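Local coordinates for protein probable Ni/Fe-hydrogenase 1 B-type cytochrome subunit (Escherichia coli K-12, PDB 6G94) that is a probable b-type cytochrome of the inner membrane that binds heme and probably carries electrons for Ni/Fe-hydrogenase 1, at residues Gly67-Phe70 against Thr71-Leu75; His184-Gly187 against Met188-Gly192. All coordinates share one frame; numbering follows the deposited sequence.

Contact 1 (Gly67-Phe70 against Thr71-Leu75). With HEM (protoporphyrin IX containing Fe), chain B.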
loop_
_atom_site.group_PDB
_atom_site.type_symbol
_atom_site.label_atom_id
_atom_site.label_comp_id
_atom_site.label_asym_id
_atom_site.label_seq_id
_atom_site.Cartn_x
_atom_site.Cartn_y
_atom_site.Cartn_z
ATOM N N GLY I 67 -31.952 -25.457 11.955
ATOM C CA GLY I 67 -32.759 -26.205 11.025
ATOM C C GLY I 67 -32.883 -27.654 11.411
ATOM O O GLY I 67 -33.822 -28.320 11.005
ATOM N N MET I 68 -31.926 -28.148 12.189
ATOM C CA MET I 68 -31.982 -29.509 12.715
ATOM C C MET I 68 -33.050 -29.565 13.785
ATOM O O MET I 68 -34.005 -30.336 13.672
ATOM C CB MET I 68 -30.623 -29.950 13.269
ATOM C CG MET I 68 -29.560 -30.175 12.203
ATOM S SD MET I 68 -29.825 -31.704 11.287
ATOM C CE MET I 68 -28.349 -31.791 10.272
ATOM N N VAL I 69 -32.885 -28.721 14.805
ATOM C CA VAL I 69 -33.843 -28.608 15.917
ATOM C C VAL I 69 -35.263 -28.366 15.397
ATOM O O VAL I 69 -36.191 -29.116 15.738
ATOM C CB VAL I 69 -33.452 -27.498 16.923
ATOM C CG1 VAL I 69 -34.481 -27.410 18.039
ATOM C CG2 VAL I 69 -32.070 -27.754 17.502
ATOM N N PHE I 70 -35.407 -27.318 14.583
ATOM C CA PHE I 70 -36.664 -26.992 13.924
ATOM C C PHE I 70 -37.289 -28.204 13.261
ATOM O O PHE I 70 -38.463 -28.457 13.448
ATOM C CB PHE I 70 -36.466 -25.891 12.883
ATOM C CG PHE I 70 -37.692 -25.593 12.082
ATOM C CD1 PHE I 70 -38.680 -24.746 12.593
ATOM C CD2 PHE I 70 -37.878 -26.162 10.824
ATOM C CE1 PHE I 70 -39.832 -24.473 11.866
ATOM C CE2 PHE I 70 -39.020 -25.888 10.087
ATOM C CZ PHE I 70 -39.996 -25.039 10.608
ATOM N N THR I 71 -36.505 -28.943 12.486
ATOM C CA THR I 71 -37.008 -30.109 11.750
ATOM C C THR I 71 -37.555 -31.193 12.678
ATOM O O THR I 71 -38.622 -31.750 12.432
ATOM C CB THR I 71 -35.926 -30.724 10.839
ATOM O OG1 THR I 71 -35.506 -29.743 9.891
ATOM C CG2 THR I 71 -36.461 -31.901 10.066
ATOM N N VAL I 72 -36.800 -31.499 13.729
ATOM C CA VAL I 72 -37.187 -32.508 14.712
ATOM C C VAL I 72 -38.506 -32.115 15.390
ATOM O O VAL I 72 -39.488 -32.871 15.358
ATOM C CB VAL I 72 -36.049 -32.748 15.738
ATOM C CG1 VAL I 72 -36.578 -33.353 17.026
ATOM C CG2 VAL I 72 -34.990 -33.666 15.139
ATOM N N VAL I 73 -38.526 -30.922 15.981
ATOM C CA VAL I 73 -39.698 -30.426 16.679
ATOM C C VAL I 73 -40.913 -30.402 15.766
ATOM O O VAL I 73 -41.951 -30.915 16.139
ATOM C CB VAL I 73 -39.438 -29.048 17.322
ATOM C CG1 VAL I 73 -40.710 -28.472 17.929
ATOM C CG2 VAL I 73 -38.372 -29.169 18.397
ATOM N N LEU I 74 -40.775 -29.813 14.576
ATOM C CA LEU I 74 -41.850 -29.739 13.583
ATOM C C LEU I 74 -42.449 -31.105 13.265
ATOM O O LEU I 74 -43.667 -31.228 13.185
ATOM C CB LEU I 74 -41.327 -29.085 12.301
ATOM C CG LEU I 74 -42.196 -28.556 11.146
ATOM C CD1 LEU I 74 -42.394 -29.620 10.069
ATOM C CD2 LEU I 74 -43.512 -27.984 11.654
ATOM N N LEU I 75 -41.614 -32.117 13.082
ATOM C CA LEU I 75 -42.093 -33.429 12.686
ATOM C C LEU I 75 -42.749 -34.202 13.773
ATOM O O LEU I 75 -43.658 -34.954 13.493
ATOM C CB LEU I 75 -40.995 -34.278 12.067
ATOM C CG LEU I 75 -40.661 -33.876 10.639
ATOM C CD1 LEU I 75 -39.200 -34.198 10.365
ATOM C CD2 LEU I 75 -41.589 -34.563 9.640
HETATM C CHA HEM B . -30.101 -20.976 3.295
HETATM C CHB HEM B . -34.034 -19.515 5.573
HETATM C CHC HEM B . -34.945 -24.041 6.908
HETATM C CHD HEM B . -30.682 -25.376 5.138
HETATM C C1A HEM B . -31.167 -20.248 3.714
HETATM C C2A HEM B . -31.485 -18.996 3.181
HETATM C C3A HEM B . -32.595 -18.576 3.809
HETATM C C4A HEM B . -32.954 -19.566 4.735
HETATM C CMA HEM B . -33.293 -17.261 3.556
HETATM C CAA HEM B . -30.702 -18.247 2.127
HETATM C CBA HEM B . -31.041 -18.683 0.715
HETATM C CGA HEM B . -30.237 -17.884 -0.261
HETATM O O1A HEM B . -30.393 -16.673 -0.452
HETATM O O2A HEM B . -29.371 -18.461 -0.923
HETATM C C1B HEM B . -34.643 -20.652 6.118
HETATM C C2B HEM B . -35.896 -20.620 6.793
HETATM C C3B HEM B . -36.151 -21.900 7.150
HETATM C C4B HEM B . -35.019 -22.690 6.691
HETATM C CMB HEM B . -36.757 -19.404 7.038
HETATM C CAB HEM B . -37.298 -22.484 7.858
HETATM C CBB HEM B . -38.209 -21.730 8.443
HETATM C C1C HEM B . -33.824 -24.799 6.596
HETATM C C2C HEM B . -33.626 -26.130 6.967
HETATM C C3C HEM B . -32.419 -26.503 6.454
HETATM C C4C HEM B . -31.885 -25.389 5.774
HETATM C CMC HEM B . -34.567 -27.013 7.751
HETATM C CAC HEM B . -31.813 -27.842 6.604
HETATM C CBC HEM B . -30.634 -27.986 7.193
HETATM C C1D HEM B . -30.228 -24.267 4.459
HETATM C C2D HEM B . -29.005 -24.339 3.673
HETATM C C3D HEM B . -28.824 -23.098 3.153
HETATM C C4D HEM B . -29.964 -22.303 3.634
HETATM C CMD HEM B . -28.151 -25.575 3.534
HETATM C CAD HEM B . -27.715 -22.578 2.253
HETATM C CBD HEM B . -26.325 -22.815 2.839
HETATM C CGD HEM B . -25.192 -22.239 2.030
HETATM O O1D HEM B . -24.816 -22.761 0.972
HETATM O O2D HEM B . -24.597 -21.234 2.424
HETATM N NA HEM B . -32.093 -20.610 4.647
HETATM N NB HEM B . -34.159 -21.891 6.086
HETATM N NC HEM B . -32.736 -24.358 5.923
HETATM N ND HEM B . -30.775 -23.043 4.405
HETATM FE FE HEM B . -32.339 -22.473 5.208
#
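The F70 ring meets L74 obliquely, its CZ 4.2 Å from L74 CG, and the two side chains extend in company from successive turns of the helix. The heme vinyl carbon CBB also approaches this ring at a slant. With CG anti to the backbone N (chi1 175°), the phenyl group of F70 is placed against helix 20-40, among C28, M29 and L32; a flat, apolar residue suits a place between a helix and the heme rim. L74 in turn reaches F137 of helix 130-151. These turns belong to helix 55-83, one of four long helices in the membrane cytochrome fold, and they pass close to the edge of the porphyrin. A side chain at G67 would be crowded by heme C2C, and glycine lets the helix come up to the heme rim, with G67 O 3.6 Å from the heme methyl CMC. T71 keeps OG1 beside its own backbone N (chi1 -60°), which brings the hydroxyl back over the preceding turn to donate a hydrogen bond to G67 O; the modelled 2.5 Å between T71 OG1 and G67 O is too short to be taken literally. G67 O also accepts from T71 N at 3.1 Å, from above the carbonyl plane. T71 OG1 is likewise 3.6 Å from CMC, and I144 and F148 of helix 130-151 pack on this threonine. Elsewhere V69 CG1 meets V73 CG2 at 4.3 Å, a loose apolar touch between branched residues; V69, V72 and M68 pack against the chain of another protein.

Contact 2 (His184-Gly187 against Met188-Gly192). With HEM (protoporphyrin IX containing Fe), chain B.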
loop_
_atom_site.group_PDB
_atom_site.type_symbol
_atom_site.label_atom_id
_atom_site.label_comp_id
_atom_site.label_asym_id
_atom_site.label_seq_id
_atom_site.Cartn_x
_atom_site.Cartn_y
_atom_site.Cartn_z
ATOM N N HIS I 184 -35.964 -21.698 -1.949
ATOM C CA HIS I 184 -35.733 -21.681 -0.503
ATOM C C HIS I 184 -35.838 -20.265 0.045
ATOM O O HIS I 184 -36.507 -20.054 1.048
ATOM C CB HIS I 184 -34.367 -22.296 -0.151
ATOM C CG HIS I 184 -34.178 -22.612 1.308
ATOM N ND1 HIS I 184 -34.782 -23.688 1.926
ATOM C CD2 HIS I 184 -33.407 -22.022 2.255
ATOM C CE1 HIS I 184 -34.401 -23.734 3.191
ATOM N NE2 HIS I 184 -33.561 -22.743 3.414
ATOM N N ARG I 185 -35.207 -19.294 -0.607
ATOM C CA ARG I 185 -35.277 -17.907 -0.139
ATOM C C ARG I 185 -36.699 -17.351 -0.257
ATOM O O ARG I 185 -37.132 -16.551 0.576
ATOM C CB ARG I 185 -34.280 -17.011 -0.887
ATOM C CG ARG I 185 -34.477 -15.523 -0.620
ATOM C CD ARG I 185 -33.282 -14.686 -1.002
ATOM N NE ARG I 185 -32.449 -14.434 0.163
ATOM C CZ ARG I 185 -32.337 -13.253 0.758
ATOM N NH1 ARG I 185 -31.564 -13.122 1.818
ATOM N NH2 ARG I 185 -33.008 -12.203 0.312
ATOM N N LEU I 186 -37.425 -17.791 -1.279
ATOM C CA LEU I 186 -38.805 -17.352 -1.484
ATOM C C LEU I 186 -39.690 -17.856 -0.344
ATOM O O LEU I 186 -40.477 -17.091 0.211
ATOM C CB LEU I 186 -39.348 -17.825 -2.841
ATOM C CG LEU I 186 -40.801 -17.487 -3.161
ATOM C CD1 LEU I 186 -41.031 -15.977 -3.232
ATOM C CD2 LEU I 186 -41.260 -18.189 -4.426
ATOM N N GLY I 187 -39.529 -19.126 0.010
ATOM C CA GLY I 187 -40.275 -19.759 1.086
ATOM C C GLY I 187 -40.171 -18.959 2.354
ATOM O O GLY I 187 -41.145 -18.764 3.042
ATOM N N MET I 188 -38.979 -18.477 2.641
ATOM C CA MET I 188 -38.748 -17.640 3.787
ATOM C C MET I 188 -39.561 -16.354 3.786
ATOM O O MET I 188 -39.986 -15.901 4.830
ATOM C CB MET I 188 -37.275 -17.323 3.862
ATOM C CG MET I 188 -36.884 -16.404 4.976
ATOM S SD MET I 188 -36.238 -14.899 4.299
ATOM C CE MET I 188 -35.737 -14.112 5.816
ATOM N N TRP I 189 -39.762 -15.751 2.628
ATOM C CA TRP I 189 -40.566 -14.553 2.543
ATOM C C TRP I 189 -42.045 -14.872 2.719
ATOM O O TRP I 189 -42.781 -14.101 3.306
ATOM C CB TRP I 189 -40.393 -13.934 1.189
ATOM C CG TRP I 189 -39.159 -13.257 0.993
ATOM C CD1 TRP I 189 -38.286 -13.473 0.004
ATOM C CD2 TRP I 189 -38.636 -12.198 1.773
ATOM N NE1 TRP I 189 -37.237 -12.618 0.101
ATOM C CE2 TRP I 189 -37.424 -11.818 1.186
ATOM C CE3 TRP I 189 -39.075 -11.529 2.918
ATOM C CZ2 TRP I 189 -36.625 -10.812 1.704
ATOM C CZ3 TRP I 189 -38.284 -10.522 3.440
ATOM C CH2 TRP I 189 -37.069 -10.173 2.830
ATOM N N LEU I 190 -42.463 -16.018 2.190
ATOM C CA LEU I 190 -43.851 -16.458 2.268
ATOM C C LEU I 190 -44.264 -16.769 3.693
ATOM O O LEU I 190 -45.332 -16.345 4.142
ATOM C CB LEU I 190 -44.084 -17.665 1.366
ATOM C CG LEU I 190 -43.819 -17.388 -0.122
ATOM C CD1 LEU I 190 -44.098 -18.618 -0.975
ATOM C CD2 LEU I 190 -44.594 -16.177 -0.647
ATOM N N ILE I 191 -43.431 -17.532 4.390
ATOM C CA ILE I 191 -43.572 -17.717 5.827
ATOM C C ILE I 191 -43.710 -16.367 6.560
ATOM O O ILE I 191 -44.619 -16.201 7.368
ATOM C CB ILE I 191 -42.404 -18.572 6.377
ATOM C CG1 ILE I 191 -42.668 -20.049 6.078
ATOM C CG2 ILE I 191 -42.166 -18.333 7.869
ATOM C CD1 ILE I 191 -41.416 -20.879 6.086
ATOM N N GLY I 192 -42.825 -15.412 6.263
ATOM C CA GLY I 192 -42.875 -14.079 6.862
ATOM C C GLY I 192 -44.181 -13.346 6.598
ATOM O O GLY I 192 -44.601 -12.492 7.395
HETATM C CHA HEM B . -30.101 -20.976 3.295
HETATM C CHB HEM B . -34.034 -19.515 5.573
HETATM C CHC HEM B . -34.945 -24.041 6.908
HETATM C CHD HEM B . -30.682 -25.376 5.138
HETATM C C1A HEM B . -31.167 -20.248 3.714
HETATM C C2A HEM B . -31.485 -18.996 3.181
HETATM C C3A HEM B . -32.595 -18.576 3.809
HETATM C C4A HEM B . -32.954 -19.566 4.735
HETATM C CMA HEM B . -33.293 -17.261 3.556
HETATM C CAA HEM B . -30.702 -18.247 2.127
HETATM C CBA HEM B . -31.041 -18.683 0.715
HETATM C CGA HEM B . -30.237 -17.884 -0.261
HETATM O O1A HEM B . -30.393 -16.673 -0.452
HETATM O O2A HEM B . -29.371 -18.461 -0.923
HETATM C C1B HEM B . -34.643 -20.652 6.118
HETATM C C2B HEM B . -35.896 -20.620 6.793
HETATM C C3B HEM B . -36.151 -21.900 7.150
HETATM C C4B HEM B . -35.019 -22.690 6.691
HETATM C CMB HEM B . -36.757 -19.404 7.038
HETATM C CAB HEM B . -37.298 -22.484 7.858
HETATM C CBB HEM B . -38.209 -21.730 8.443
HETATM C C1C HEM B . -33.824 -24.799 6.596
HETATM C C2C HEM B . -33.626 -26.130 6.967
HETATM C C3C HEM B . -32.419 -26.503 6.454
HETATM C C4C HEM B . -31.885 -25.389 5.774
HETATM C CMC HEM B . -34.567 -27.013 7.751
HETATM C CAC HEM B . -31.813 -27.842 6.604
HETATM C CBC HEM B . -30.634 -27.986 7.193
HETATM C C1D HEM B . -30.228 -24.267 4.459
HETATM C C2D HEM B . -29.005 -24.339 3.673
HETATM C C3D HEM B . -28.824 -23.098 3.153
HETATM C C4D HEM B . -29.964 -22.303 3.634
HETATM C CMD HEM B . -28.151 -25.575 3.534
HETATM C CAD HEM B . -27.715 -22.578 2.253
HETATM C CBD HEM B . -26.325 -22.815 2.839
HETATM C CGD HEM B . -25.192 -22.239 2.030
HETATM O O1D HEM B . -24.816 -22.761 0.972
HETATM O O2D HEM B . -24.597 -21.234 2.424
HETATM N NA HEM B . -32.093 -20.610 4.647
HETATM N NB HEM B . -34.159 -21.891 6.086
HETATM N NC HEM B . -32.736 -24.358 5.923
HETATM N ND HEM B . -30.775 -23.043 4.405
HETATM FE FE HEM B . -32.339 -22.473 5.208
#
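R185 extends through its first two torsions and then bends at chi3 (-97°), which sends its guanidinium out beside W189, whose own chi1 of -75° sets the indole along the same side of the helix. W189 flanks R185, with R185 CG 4.1 Å from W189 NE1 and the guanidinium and ring planes 83° apart, close to perpendicular. The bend also lets R185 NE make a weak hydrogen bond of 3.1 Å to the heme propionate atom O1A, while NH2 forms a salt bridge with an acidic side chain of another protein chain. W189 NE1 is hydrogen-bonded to an acidic side chain of another protein chain; an alanine here would probably leave this acid without its N-H mate and the R185 side chain without the indole beside it. On helix 177-203 of the membrane cytochrome, H184 is an axial heme ligand: NE2 lies 2.2 Å from the iron, with H63 completing the bis-histidine site, and a hydrogen bond between ND1 and T146 OG1 helps fix the imidazole's rotation. One turn on, M188 lays CG 3.6 Å from heme CMB and SD 3.8 Å from CMA, its bent thioether following the porphyrin rim. L186 CG meets L190 CD1 at 4.1 Å where both apolar leucines pack against another protein's chain.

How the contacts relate
Contact 1 and contact 2 flank one heme from two different helices; their centres are about 17 Å apart and their nearest atoms about 6 Å, so the porphyrin mediates between them rather than direct touch. Each helix supplies one axial ligand: H63 precedes 67-75 on helix 55-83, and H184 opens 184-192 on helix 177-203. The heme vinyl atom CBB is approached from both, by the phenyl ring of F70 and by I191 CD1, which lies 4.1 Å from HEM CBB. M29 of helix 20-40 touches both F70 and I191, and helix 130-151 likewise packs on side chains of both contacts, consistent with a pocket walled by four helices.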